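Local coordinates for beta-phenylalanine aminotransferase (Variovorax paradoxus, PDB 4AO9), which catalyses the transfer of the amino group of beta-phenylalanine to a keto acid acceptor, using pyridoxal-5'-phosphate as cofactor, at residues A[41-46]-A[82-87]; A[89-94]-A[412-417]; A[147-152]-A[296-301]; A[171-176]-A[200-205]; A[380-385]-A[398-403]. All blocks are in the same frame, centred on the assembly; numbering follows the deposited sequence.

Contact 1 (A[41-46]-A[82-87]); sequences NPASQR and WDADGH
With CG turned anti to its own carbonyl carbon (chi1 -70°), Asp85 carries its carboxylate over the first turn of helix 42-51, where both oxygens meet backbone NH groups. OD1 of Asp85 offers its syn lone pair to Ala43 N at 2.9 Å. Its OD2 takes Ser44 N at 3.0 Å, again on the syn side but 18° out of the carboxylate plane. Asn41 holds the N-cap position without a capping bond of its own; the carboxylate of Asp85 covers the helix start instead, and its charge would probably suit the positive end of the helix dipole. A water ties the polar groups together: it donates to Asn41 OD1 (2.8 Å) and Asp85 OD2 (2.6 Å) and accepts from Ser44 OG, which also bonds Thr72. The amide of Asn41 is held at ND2 by Phe37 O, while its OD1 reaches the edge of the His87 ring, 3.0 Å from CE1. ND1 of the ring donates a hydrogen bond to Asp83 OD2 at 2.8 Å, in the ring plane, and the same oxygen bonds Tyr89. Asp83 begins the type I turn ending at Gly86: a beta hairpin, strands 80-83 and 88-91, whose turn docks on a helix N-terminus.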
# COMPACT_ATOMS: atom_id res chain seq x y z
N ASN A 41 -5.66 -33.26 -1.25
CA ASN A 41 -5.92 -31.92 -1.79
C ASN A 41 -5.62 -31.75 -3.29
O ASN A 41 -4.88 -30.84 -3.69
CB ASN A 41 -5.20 -30.87 -0.93
CG ASN A 41 -5.77 -30.79 0.46
OD1 ASN A 41 -6.86 -30.26 0.65
ND2 ASN A 41 -5.07 -31.38 1.43
N PRO A 42 -6.23 -32.61 -4.13
CA PRO A 42 -5.92 -32.51 -5.56
C PRO A 42 -6.38 -31.22 -6.25
O PRO A 42 -5.71 -30.75 -7.18
CB PRO A 42 -6.65 -33.72 -6.17
CG PRO A 42 -7.68 -34.10 -5.18
CD PRO A 42 -7.10 -33.78 -3.85
N ALA A 43 -7.50 -30.66 -5.81
CA ALA A 43 -7.98 -29.42 -6.39
C ALA A 43 -7.01 -28.27 -6.05
O ALA A 43 -6.70 -27.46 -6.92
CB ALA A 43 -9.39 -29.10 -5.92
N SER A 44 -6.52 -28.23 -4.82
CA SER A 44 -5.51 -27.22 -4.48
C SER A 44 -4.22 -27.42 -5.27
O SER A 44 -3.58 -26.45 -5.68
CB SER A 44 -5.22 -27.16 -2.98
OG SER A 44 -6.23 -26.40 -2.32
N GLN A 45 -3.85 -28.68 -5.52
CA GLN A 45 -2.64 -28.91 -6.30
C GLN A 45 -2.81 -28.44 -7.75
O GLN A 45 -1.92 -27.79 -8.29
CB GLN A 45 -2.19 -30.38 -6.25
CG GLN A 45 -0.80 -30.56 -6.87
CD GLN A 45 -0.23 -31.95 -6.68
OE1 GLN A 45 -0.95 -32.94 -6.68
NE2 GLN A 45 1.08 -32.02 -6.51
N ARG A 46 -3.95 -28.78 -8.36
CA ARG A 46 -4.28 -28.33 -9.72
C ARG A 46 -4.24 -26.80 -9.81
O ARG A 46 -3.67 -26.24 -10.75
CB ARG A 46 -5.69 -28.82 -10.10
CG ARG A 46 -6.16 -28.49 -11.51
CD ARG A 46 -7.55 -29.10 -11.80
NE ARG A 46 -7.71 -30.41 -11.15
CZ ARG A 46 -8.65 -30.71 -10.25
NH1 ARG A 46 -9.55 -29.80 -9.87
NH2 ARG A 46 -8.68 -31.92 -9.72
N TRP A 82 -12.97 -22.89 4.24
CA TRP A 82 -13.04 -24.10 3.42
C TRP A 82 -11.99 -24.00 2.32
O TRP A 82 -11.89 -22.97 1.65
CB TRP A 82 -14.40 -24.25 2.75
CG TRP A 82 -15.54 -24.61 3.66
CD1 TRP A 82 -16.10 -25.85 3.82
CD2 TRP A 82 -16.28 -23.72 4.49
NE1 TRP A 82 -17.13 -25.78 4.72
CE2 TRP A 82 -17.27 -24.49 5.15
CE3 TRP A 82 -16.21 -22.34 4.77
CZ2 TRP A 82 -18.18 -23.93 6.06
CZ3 TRP A 82 -17.11 -21.78 5.67
CH2 TRP A 82 -18.09 -22.58 6.31
N ASP A 83 -11.24 -25.07 2.12
CA ASP A 83 -10.31 -25.12 0.99
C ASP A 83 -10.97 -25.58 -0.32
O ASP A 83 -12.17 -25.90 -0.35
CB ASP A 83 -9.05 -25.94 1.34
CG ASP A 83 -9.32 -27.42 1.56
OD1 ASP A 83 -10.34 -27.94 1.04
OD2 ASP A 83 -8.50 -28.08 2.23
N ALA A 84 -10.19 -25.60 -1.39
CA ALA A 84 -10.69 -25.94 -2.72
C ALA A 84 -11.20 -27.38 -2.82
O ALA A 84 -12.00 -27.70 -3.70
CB ALA A 84 -9.62 -25.67 -3.76
N ASP A 85 -10.74 -28.24 -1.91
CA ASP A 85 -11.20 -29.63 -1.86
C ASP A 85 -12.34 -29.86 -0.86
O ASP A 85 -12.77 -31.00 -0.65
CB ASP A 85 -10.01 -30.55 -1.60
CG ASP A 85 -9.08 -30.61 -2.78
OD1 ASP A 85 -9.33 -31.45 -3.68
OD2 ASP A 85 -8.14 -29.79 -2.84
N GLY A 86 -12.83 -28.78 -0.27
CA GLY A 86 -14.02 -28.83 0.57
C GLY A 86 -13.80 -29.11 2.04
O GLY A 86 -14.78 -29.25 2.78
N HIS A 87 -12.55 -29.19 2.47
CA HIS A 87 -12.26 -29.36 3.90
C HIS A 87 -12.65 -28.10 4.65
O HIS A 87 -12.33 -26.98 4.21
CB HIS A 87 -10.78 -29.62 4.14
CG HIS A 87 -10.24 -30.82 3.42
ND1 HIS A 87 -9.29 -30.72 2.44
CD2 HIS A 87 -10.53 -32.14 3.55
CE1 HIS A 87 -9.00 -31.93 1.99
NE2 HIS A 87 -9.74 -32.80 2.64
O HOH W 1 -7.68 -28.07 -0.89

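Contact 2 (A[89-94]-A[412-417]); sequences YADFIA and DIYSSP
A short parallel strand pair closes one side of a four-stranded mixed sheet here: strand 413-414, from the C-terminal part of the chain, lies beside strand 88-91 from its N-terminal part. Three backbone bonds join them, Ala90 N to Asp412 O (2.9 Å), Tyr414 N to Ala90 O (2.9 Å) and Phe92 N to Tyr414 O (2.8 Å). On the face carrying Asp91 and Tyr414, CB of Tyr89 presses on CB of Tyr414 at 3.6 Å, and the two rings meet obliquely, their planes 44° apart. Ile93 places CG2 3.6 Å from CD2 of the Tyr414 ring; with CG1 anti to the backbone N (chi1 178°), its CD1 extends to Ser416 CB, also 3.6 Å. Ile413, on the face of Ala90, meets Phe92, CG2 to CD1. At the strand's last residue, OD1 of Asp91 accepts from Ile93 N and Ala94 N just beyond, from one face of its carboxylate, while OD2 bonds His103. An alanine at Asp91 would remove that double acceptor and likely let the Ile93-Ala94 turn drift, with His103 losing its mate. Tyr414 OH is hydrogen-bonded to Thr123 O of the second subunit. The Schellman motif at Asp412 ends helix 398-410 and leads into the outermost strand 413-414, and an Asx turn at Asp91 ends its neighbour 88-91.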
# COMPACT_ATOMS: atom_id res chain seq x y z
N TYR A 89 -12.29 -25.92 8.12
CA TYR A 89 -11.38 -25.72 9.24
C TYR A 89 -11.85 -24.62 10.17
O TYR A 89 -12.48 -23.64 9.73
CB TYR A 89 -10.00 -25.29 8.75
CG TYR A 89 -9.38 -26.15 7.69
CD1 TYR A 89 -8.65 -27.29 8.02
CD2 TYR A 89 -9.50 -25.81 6.34
CE1 TYR A 89 -8.06 -28.07 7.05
CE2 TYR A 89 -8.92 -26.58 5.36
CZ TYR A 89 -8.20 -27.71 5.72
OH TYR A 89 -7.63 -28.47 4.73
N ALA A 90 -11.52 -24.77 11.44
CA ALA A 90 -11.55 -23.64 12.35
C ALA A 90 -10.28 -22.83 12.09
O ALA A 90 -9.18 -23.38 12.07
CB ALA A 90 -11.60 -24.10 13.81
N ASP A 91 -10.47 -21.53 11.88
CA ASP A 91 -9.39 -20.60 11.52
C ASP A 91 -8.69 -20.05 12.77
O ASP A 91 -9.26 -19.27 13.51
CB ASP A 91 -10.00 -19.45 10.73
CG ASP A 91 -8.99 -18.36 10.40
OD1 ASP A 91 -7.77 -18.62 10.46
OD2 ASP A 91 -9.44 -17.24 10.09
N PHE A 92 -7.43 -20.45 12.95
CA PHE A 92 -6.59 -19.95 14.03
C PHE A 92 -5.44 -19.07 13.55
O PHE A 92 -4.42 -18.95 14.22
CB PHE A 92 -6.07 -21.12 14.89
CG PHE A 92 -7.07 -21.60 15.90
CD1 PHE A 92 -8.09 -22.47 15.53
CD2 PHE A 92 -7.01 -21.13 17.21
CE1 PHE A 92 -9.03 -22.89 16.48
CE2 PHE A 92 -7.93 -21.54 18.15
CZ PHE A 92 -8.95 -22.42 17.78
N ILE A 93 -5.62 -18.44 12.40
CA ILE A 93 -4.61 -17.50 11.89
C ILE A 93 -5.22 -16.13 11.48
O ILE A 93 -4.57 -15.09 11.62
CB ILE A 93 -3.71 -18.17 10.79
CG1 ILE A 93 -2.69 -17.19 10.21
CG2 ILE A 93 -4.56 -18.79 9.69
CD1 ILE A 93 -1.71 -16.60 11.24
N ALA A 94 -6.45 -16.12 10.98
CA ALA A 94 -7.22 -14.88 10.82
C ALA A 94 -6.45 -13.73 10.17
O ALA A 94 -6.30 -12.65 10.75
CB ALA A 94 -7.84 -14.46 12.17
N ASP A 412 -8.75 -30.55 11.60
CA ASP A 412 -9.71 -29.52 11.15
C ASP A 412 -9.38 -28.12 11.68
O ASP A 412 -10.27 -27.33 11.98
CB ASP A 412 -11.15 -29.92 11.51
CG ASP A 412 -11.48 -31.35 11.10
OD1 ASP A 412 -11.14 -31.73 9.97
OD2 ASP A 412 -12.05 -32.08 11.94
N ILE A 413 -8.09 -27.82 11.77
CA ILE A 413 -7.62 -26.52 12.24
C ILE A 413 -6.69 -25.92 11.19
O ILE A 413 -5.71 -26.53 10.79
CB ILE A 413 -6.93 -26.63 13.63
CG1 ILE A 413 -7.98 -26.91 14.71
CG2 ILE A 413 -6.11 -25.37 13.93
CD1 ILE A 413 -7.44 -27.49 16.01
N TYR A 414 -7.02 -24.71 10.75
CA TYR A 414 -6.18 -23.97 9.81
C TYR A 414 -5.34 -22.97 10.58
O TYR A 414 -5.87 -22.07 11.22
CB TYR A 414 -7.05 -23.26 8.79
CG TYR A 414 -6.30 -22.61 7.65
CD1 TYR A 414 -5.73 -23.37 6.64
CD2 TYR A 414 -6.18 -21.22 7.58
CE1 TYR A 414 -5.05 -22.78 5.58
CE2 TYR A 414 -5.51 -20.61 6.53
CZ TYR A 414 -4.94 -21.41 5.54
OH TYR A 414 -4.27 -20.83 4.47
N SER A 415 -4.04 -23.18 10.52
CA SER A 415 -3.08 -22.39 11.27
C SER A 415 -2.05 -21.82 10.30
O SER A 415 -2.17 -21.98 9.09
CB SER A 415 -2.38 -23.27 12.31
OG SER A 415 -1.57 -24.27 11.68
N SER A 416 -1.03 -21.17 10.84
CA SER A 416 0.09 -20.71 10.03
C SER A 416 1.25 -21.70 10.08
O SER A 416 1.52 -22.31 11.13
CB SER A 416 0.56 -19.35 10.50
OG SER A 416 0.94 -19.43 11.85
N PRO A 417 1.98 -21.85 8.96
CA PRO A 417 3.17 -22.69 8.97
C PRO A 417 4.15 -22.31 10.09
O PRO A 417 4.78 -23.21 10.67
CB PRO A 417 3.80 -22.42 7.60
CG PRO A 417 2.61 -22.16 6.72
CD PRO A 417 1.64 -21.40 7.59

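Contact 3 (A[147-152]-A[296-301]); sequences RFTNSG and GAFGGR. With PLP (pyridoxal-5'-phosphate), chain C.
The Phe298 ring lies alongside the aliphatic stem of Arg147, its CE1 3.8 Å from Arg147 CB and its CZ 4.0 Å from CD, both side chains pointing the same way. They share a face of the antiparallel pair formed by strands 145-149 and 296-300, at one border of the seven-stranded sheet of the large domain in fold type I aminotransferases. The guanidinium runs on past the ring to His317 and to Asn59 of the second subunit. Thr149 crosses Phe298 at about a right angle, setting CG2 at the ring edge, 3.9 Å from CD1. On the other face Phe148 leans on Ala297 CB.

Backbone bonds pair Arg147 with Phe298 and Thr149 with Gly296 in both directions. Glycine at 296 matters: a CB there would run into Ser151 O and Thr149 OG1. A chi1 of 62° sets that hydroxyl between the backbone N and the carbonyl carbon of Thr149, where it donates to Ser151 O at 2.8 Å, holding the bend that follows the strand. Ser151 OG caps Glu154 N and bonds Glu154 of the second subunit as well. Helix 152-167 thus starts at the cofactor phosphate. Pyridoxal-5'-phosphate is also hydrogen-bonded to Thr153 of the same chain and to Thr320 of the second subunit, and Gly152 N donates to its O3P at 2.8 Å.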
# COMPACT_ATOMS: atom_id res chain seq x y z
N ARG A 147 -2.16 10.38 9.59
CA ARG A 147 -2.53 10.26 8.18
C ARG A 147 -2.71 8.78 7.85
O ARG A 147 -2.06 7.93 8.46
CB ARG A 147 -1.48 10.89 7.27
CG ARG A 147 -1.41 12.41 7.41
CD ARG A 147 -0.27 12.98 6.62
NE ARG A 147 -0.50 12.99 5.18
CZ ARG A 147 -0.99 14.01 4.47
NH1 ARG A 147 -1.38 15.15 5.06
NH2 ARG A 147 -1.08 13.89 3.15
N PHE A 148 -3.58 8.48 6.89
CA PHE A 148 -3.81 7.12 6.44
C PHE A 148 -2.90 6.74 5.28
O PHE A 148 -2.51 7.59 4.46
CB PHE A 148 -5.26 6.95 5.98
CG PHE A 148 -6.26 7.17 7.07
CD1 PHE A 148 -6.34 6.28 8.14
CD2 PHE A 148 -7.15 8.23 7.01
CE1 PHE A 148 -7.28 6.47 9.15
CE2 PHE A 148 -8.10 8.43 8.02
CZ PHE A 148 -8.16 7.56 9.09
N THR A 149 -2.56 5.46 5.24
CA THR A 149 -1.79 4.88 4.16
C THR A 149 -2.51 3.64 3.66
O THR A 149 -3.58 3.27 4.17
CB THR A 149 -0.37 4.50 4.63
OG1 THR A 149 -0.48 3.51 5.67
CG2 THR A 149 0.38 5.71 5.19
N ASN A 150 -1.90 2.95 2.70
CA ASN A 150 -2.52 1.76 2.13
C ASN A 150 -2.03 0.44 2.68
O ASN A 150 -2.47 -0.63 2.26
CB ASN A 150 -2.34 1.79 0.61
CG ASN A 150 -2.87 3.06 0.03
OD1 ASN A 150 -4.08 3.28 0.02
ND2 ASN A 150 -1.97 3.97 -0.35
N SER A 151 -1.09 0.51 3.63
CA SER A 151 -0.48 -0.67 4.23
C SER A 151 0.31 -0.25 5.46
O SER A 151 0.66 0.92 5.63
CB SER A 151 0.46 -1.37 3.24
OG SER A 151 1.57 -0.52 2.95
N GLY A 152 0.59 -1.24 6.31
CA GLY A 152 1.50 -1.05 7.44
C GLY A 152 2.90 -0.69 6.98
O GLY A 152 3.57 0.14 7.60
N GLY A 296 -3.38 1.35 6.48
CA GLY A 296 -2.35 1.63 7.48
C GLY A 296 -2.55 3.06 7.97
O GLY A 296 -3.34 3.82 7.40
N ALA A 297 -1.87 3.42 9.05
CA ALA A 297 -1.87 4.82 9.51
C ALA A 297 -0.60 5.09 10.28
O ALA A 297 -0.03 4.20 10.89
CB ALA A 297 -3.10 5.15 10.39
N PHE A 298 -0.12 6.32 10.19
CA PHE A 298 0.95 6.78 11.07
C PHE A 298 0.51 8.06 11.71
O PHE A 298 -0.19 8.87 11.09
CB PHE A 298 2.29 6.94 10.33
CG PHE A 298 2.35 8.09 9.35
CD1 PHE A 298 1.73 8.00 8.10
CD2 PHE A 298 3.08 9.24 9.65
CE1 PHE A 298 1.80 9.06 7.18
CE2 PHE A 298 3.16 10.30 8.74
CZ PHE A 298 2.52 10.21 7.51
N GLY A 299 0.88 8.25 12.97
CA GLY A 299 0.53 9.47 13.67
C GLY A 299 1.29 9.60 14.97
O GLY A 299 2.14 8.75 15.29
N GLY A 300 0.98 10.65 15.72
CA GLY A 300 1.67 10.89 16.97
C GLY A 300 1.64 12.36 17.28
O GLY A 300 0.62 13.01 17.12
N ARG A 301 2.78 12.90 17.70
CA ARG A 301 2.88 14.32 18.06
C ARG A 301 2.43 15.23 16.94
O ARG A 301 2.87 15.08 15.80
CB ARG A 301 4.33 14.66 18.40
CG ARG A 301 4.82 14.16 19.72
CD ARG A 301 6.35 14.17 19.78
NE ARG A 301 6.92 15.50 19.54
CZ ARG A 301 8.22 15.78 19.64
NH1 ARG A 301 9.07 14.83 20.01
NH2 ARG A 301 8.67 17.01 19.38
N1 PLP C . 4.58 -4.12 11.10
C2 PLP C . 4.09 -5.15 11.78
C2A PLP C . 4.50 -5.27 13.25
C3 PLP C . 3.22 -6.06 11.17
O3 PLP C . 2.78 -7.00 11.85
C4 PLP C . 2.85 -5.93 9.83
C4A PLP C . 1.88 -6.89 9.11
C5 PLP C . 3.43 -4.84 9.14
C6 PLP C . 4.29 -3.96 9.80
C5A PLP C . 3.13 -4.58 7.65
O4P PLP C . 1.84 -4.27 7.32
P PLP C . 1.38 -4.53 5.80
O1P PLP C . 1.44 -6.09 5.57
O2P PLP C . 2.37 -3.80 4.83
O3P PLP C . 0.01 -3.94 5.70

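Contact 4 (A[171-176]-A[200-205]); sequences KIVVFS and LVLPYN
Strands 171-175 and 198-202 run parallel, their axes 4.6 Å apart at closest and 30° askew, and a ladder of backbone bonds links Ile172 O to Leu200 N, Leu200 O to Val174 N, Val174 O to Leu202 N and Leu202 O to Ser176 N. On one face Val173 lies beside Leu200, pointing the same way, and sends CG1 across to Leu202 CD1 at 3.7 Å. Phe175 follows, its CE2 3.8 Å from Leu202 CB, while Phe242 meets the ring edge-to-face. The opposite face carries Val174 and Val201, joined CG2 to CG2 at 3.9 Å. Beyond the strands, chi1 of 62° tucks the Ser176 hydroxyl between its own N and carbonyl carbon, where OG accepts from Tyr204 N at 3.3 Å, extending the ladder by one side-chain bond. The Tyr204 ring turns its edge to Phe175 CB, 3.9 Å from CD1, and its OH is hydrogen-bonded to the backbone O of Glu227, a residue of the cofactor pocket. At the other end Lys171 NZ forms a salt bridge with Asp198. The 23 residues between the segments include Tyr179, His180 and Gly181 of that pocket, and the pair itself forms the parallel border of the seven-stranded sheet of fold type I aminotransferases.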
# COMPACT_ATOMS: atom_id res chain seq x y z
N LYS A 171 20.43 8.22 10.90
CA LYS A 171 20.58 6.85 11.39
C LYS A 171 19.31 6.36 12.08
O LYS A 171 18.68 7.09 12.84
CB LYS A 171 21.79 6.75 12.30
CG LYS A 171 22.22 5.31 12.55
CD LYS A 171 23.49 5.21 13.38
CE LYS A 171 24.72 5.76 12.66
NZ LYS A 171 25.14 4.95 11.46
N ILE A 172 18.94 5.12 11.80
CA ILE A 172 17.71 4.53 12.32
C ILE A 172 18.07 3.28 13.13
O ILE A 172 18.69 2.36 12.61
CB ILE A 172 16.76 4.14 11.18
CG1 ILE A 172 16.39 5.38 10.35
CG2 ILE A 172 15.51 3.43 11.74
CD1 ILE A 172 15.67 5.04 9.05
N VAL A 173 17.71 3.27 14.41
CA VAL A 173 17.89 2.08 15.24
C VAL A 173 16.67 1.17 15.13
O VAL A 173 15.54 1.60 15.33
CB VAL A 173 18.15 2.47 16.72
CG1 VAL A 173 18.15 1.24 17.62
CG2 VAL A 173 19.48 3.21 16.84
N VAL A 174 16.94 -0.08 14.79
CA VAL A 174 15.94 -1.15 14.75
C VAL A 174 16.50 -2.36 15.48
O VAL A 174 17.66 -2.35 15.94
CB VAL A 174 15.56 -1.54 13.29
CG1 VAL A 174 14.77 -0.40 12.63
CG2 VAL A 174 16.81 -1.92 12.48
N PHE A 175 15.69 -3.41 15.60
CA PHE A 175 16.10 -4.57 16.39
C PHE A 175 16.08 -5.86 15.62
O PHE A 175 15.26 -6.04 14.71
CB PHE A 175 15.32 -4.63 17.71
CG PHE A 175 15.56 -3.41 18.52
CD1 PHE A 175 14.80 -2.26 18.31
CD2 PHE A 175 16.64 -3.34 19.39
CE1 PHE A 175 15.09 -1.08 18.99
CE2 PHE A 175 16.93 -2.18 20.09
CZ PHE A 175 16.15 -1.04 19.88
N SER A 176 17.04 -6.73 15.96
CA SER A 176 17.15 -8.05 15.35
C SER A 176 15.80 -8.75 15.43
O SER A 176 15.13 -8.71 16.47
CB SER A 176 18.22 -8.87 16.08
OG SER A 176 17.88 -9.06 17.45
N LEU A 200 20.97 0.85 12.07
CA LEU A 200 21.80 0.24 13.12
C LEU A 200 20.94 -0.83 13.81
O LEU A 200 19.95 -0.50 14.47
CB LEU A 200 22.26 1.30 14.11
CG LEU A 200 22.97 0.81 15.37
CD1 LEU A 200 24.24 0.02 15.03
CD2 LEU A 200 23.33 2.00 16.25
N VAL A 201 21.33 -2.10 13.65
CA VAL A 201 20.52 -3.22 14.12
C VAL A 201 21.08 -3.72 15.44
O VAL A 201 22.23 -4.17 15.52
CB VAL A 201 20.48 -4.39 13.08
CG1 VAL A 201 19.54 -5.49 13.56
CG2 VAL A 201 20.06 -3.88 11.70
N LEU A 202 20.25 -3.64 16.48
CA LEU A 202 20.64 -3.98 17.84
C LEU A 202 19.85 -5.18 18.33
O LEU A 202 18.77 -5.47 17.80
CB LEU A 202 20.41 -2.78 18.77
CG LEU A 202 21.18 -1.50 18.45
CD1 LEU A 202 20.89 -0.42 19.51
CD2 LEU A 202 22.69 -1.74 18.35
N PRO A 203 20.35 -5.89 19.35
CA PRO A 203 19.62 -7.07 19.81
C PRO A 203 18.32 -6.72 20.54
O PRO A 203 18.31 -5.87 21.43
CB PRO A 203 20.60 -7.76 20.78
CG PRO A 203 21.90 -7.04 20.60
CD PRO A 203 21.63 -5.70 20.06
N TYR A 204 17.22 -7.37 20.17
CA TYR A 204 15.97 -7.18 20.90
C TYR A 204 16.11 -7.62 22.36
O TYR A 204 16.77 -8.62 22.65
CB TYR A 204 14.85 -7.97 20.23
CG TYR A 204 13.44 -7.56 20.60
CD1 TYR A 204 12.92 -6.32 20.21
CD2 TYR A 204 12.62 -8.41 21.33
CE1 TYR A 204 11.61 -5.95 20.52
CE2 TYR A 204 11.31 -8.05 21.66
CZ TYR A 204 10.81 -6.83 21.24
OH TYR A 204 9.52 -6.47 21.55
N ASN A 205 15.49 -6.86 23.26
CA ASN A 205 15.47 -7.18 24.70
C ASN A 205 16.81 -7.12 25.40
O ASN A 205 16.98 -7.71 26.45
CB ASN A 205 14.74 -8.52 24.96
CG ASN A 205 13.25 -8.33 25.09
OD1 ASN A 205 12.79 -7.26 25.47
ND2 ASN A 205 12.47 -9.37 24.77

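Contact 5 (A[380-385]-A[398-403]); sequences AHFVQG and GRLRQL
The tight half of this contact is Phe382 against Leu400; against it stands the long arm of Arg401, which remains partly exposed. Leu400 lays its CB over one face of the Phe382 ring, 3.8 Å from the centroid and 17° off the normal, a CH-pi contact shifted toward the rim at CD2. Next along the rim, CE2 of Phe382 lies 3.6 Å from Leu400 O, and CD1 of Leu400 rests near the root of the aromatic side chain. In this way the first turns of helix 398-410 pack against the end of strand 377-381, the middle strand of a three-stranded antiparallel sheet. An alanine at Phe382 would take away the ring, and Leu400 would probably be left facing a gap between helix and strand. Arg401 reaches the strand through its guanidinium end. Its chi3 of 146°, off a staggered value, turns that group so that NH2 donates to Ala380 O at 3.1 Å, in the carbonyl plane. Beside it lies the His381 ring, running the same way as the arginine, with ND1 2.8 Å from that NH2; the ring's other nitrogen, NE2, is hydrogen-bonded to Gly234 O.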
# COMPACT_ATOMS: atom_id res chain seq x y z
N ALA A 380 3.74 -21.03 18.68
CA ALA A 380 4.37 -22.29 19.08
C ALA A 380 5.87 -22.22 18.78
O ALA A 380 6.28 -21.74 17.72
CB ALA A 380 3.74 -23.45 18.33
N HIS A 381 6.69 -22.70 19.72
CA HIS A 381 8.13 -22.82 19.50
C HIS A 381 8.61 -24.14 20.08
O HIS A 381 8.24 -24.49 21.20
CB HIS A 381 8.91 -21.68 20.16
CG HIS A 381 8.56 -20.32 19.63
ND1 HIS A 381 8.86 -19.91 18.35
CD2 HIS A 381 7.94 -19.27 20.23
CE1 HIS A 381 8.43 -18.68 18.18
NE2 HIS A 381 7.87 -18.26 19.30
N PHE A 382 9.44 -24.85 19.33
CA PHE A 382 10.05 -26.09 19.82
C PHE A 382 11.41 -25.82 20.46
O PHE A 382 12.46 -26.20 19.94
CB PHE A 382 10.11 -27.13 18.70
CG PHE A 382 8.76 -27.57 18.24
CD1 PHE A 382 8.06 -28.55 18.95
CD2 PHE A 382 8.16 -26.98 17.14
CE1 PHE A 382 6.79 -28.95 18.55
CE2 PHE A 382 6.90 -27.37 16.73
CZ PHE A 382 6.21 -28.35 17.43
N VAL A 383 11.35 -25.14 21.59
CA VAL A 383 12.53 -24.78 22.37
C VAL A 383 12.14 -24.73 23.85
O VAL A 383 10.98 -24.44 24.18
CB VAL A 383 13.13 -23.43 21.87
CG1 VAL A 383 12.30 -22.23 22.35
CG2 VAL A 383 14.58 -23.29 22.29
N GLN A 384 13.09 -25.05 24.72
CA GLN A 384 12.89 -24.92 26.16
C GLN A 384 13.52 -23.61 26.66
O GLN A 384 14.46 -23.09 26.05
CB GLN A 384 13.47 -26.14 26.90
CG GLN A 384 13.30 -26.17 28.44
CD GLN A 384 11.86 -25.96 28.91
OE1 GLN A 384 11.60 -25.11 29.77
NE2 GLN A 384 10.92 -26.72 28.35
N GLY A 385 12.96 -23.08 27.74
CA GLY A 385 13.53 -21.90 28.40
C GLY A 385 12.92 -20.59 27.95
O GLY A 385 11.98 -20.57 27.15
N GLY A 398 12.93 -26.74 12.03
CA GLY A 398 11.80 -26.30 11.21
C GLY A 398 10.85 -27.41 10.80
O GLY A 398 9.68 -27.15 10.52
N ARG A 399 11.34 -28.65 10.79
CA ARG A 399 10.52 -29.78 10.36
C ARG A 399 9.42 -30.05 11.38
O ARG A 399 8.36 -30.56 11.03
CB ARG A 399 11.37 -31.05 10.16
CG ARG A 399 12.43 -30.93 9.06
CD ARG A 399 13.41 -32.12 9.09
NE ARG A 399 14.11 -32.21 10.37
CZ ARG A 399 14.73 -33.29 10.83
NH1 ARG A 399 14.76 -34.41 10.11
NH2 ARG A 399 15.33 -33.26 12.01
N LEU A 400 9.68 -29.70 12.64
CA LEU A 400 8.70 -29.87 13.70
C LEU A 400 7.52 -28.91 13.56
O LEU A 400 6.38 -29.30 13.79
CB LEU A 400 9.35 -29.73 15.09
CG LEU A 400 10.45 -30.75 15.42
CD1 LEU A 400 11.05 -30.46 16.78
CD2 LEU A 400 9.92 -32.18 15.36
N ARG A 401 7.80 -27.67 13.17
CA ARG A 401 6.74 -26.71 12.85
C ARG A 401 5.86 -27.22 11.70
O ARG A 401 4.64 -27.07 11.72
CB ARG A 401 7.33 -25.34 12.48
CG ARG A 401 8.06 -24.65 13.63
CD ARG A 401 8.18 -23.15 13.34
NE ARG A 401 8.11 -22.32 14.55
CZ ARG A 401 8.29 -21.00 14.56
NH1 ARG A 401 8.55 -20.35 13.43
NH2 ARG A 401 8.21 -20.32 15.69
N GLN A 402 6.50 -27.84 10.70
CA GLN A 402 5.74 -28.40 9.57
C GLN A 402 4.85 -29.56 10.03
O GLN A 402 3.67 -29.62 9.68
CB GLN A 402 6.67 -28.86 8.45
CG GLN A 402 7.47 -27.76 7.80
CD GLN A 402 8.28 -28.28 6.63
OE1 GLN A 402 7.73 -28.61 5.58
NE2 GLN A 402 9.59 -28.35 6.81
N LEU A 403 5.41 -30.46 10.83
CA LEU A 403 4.63 -31.58 11.35
C LEU A 403 3.41 -31.10 12.15
O LEU A 403 2.32 -31.63 11.98
CB LEU A 403 5.51 -32.54 12.18
CG LEU A 403 6.56 -33.34 11.39
CD1 LEU A 403 7.51 -34.11 12.30
CD2 LEU A 403 5.92 -34.31 10.40

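In the fold
Contacts 1 and 2 sit on one four-stranded sheet, their centres 15 Å apart, and touch where Tyr89 meets Asp83. Contact 5, 17 Å from contact 2 centre to centre, follows through helix 398-410, which leads straight into strand 413-414; Pro417 packs on Arg401. Contacts 3 and 4 lie on the seven-stranded sheet, centres 22 Å apart, at its two outermost strands, and the centre of contact 3 is about 29 Å from that of contact 2, across the chain's centre. Along the sequence contact 1 closes first; contact 2 then joins residues some 320 positions apart, with contacts 3, 4 and 5 between its segments. The chain thus leaves one part, builds the cofactor-binding sheet and returns; contacts 2 and 3 both meet the second subunit.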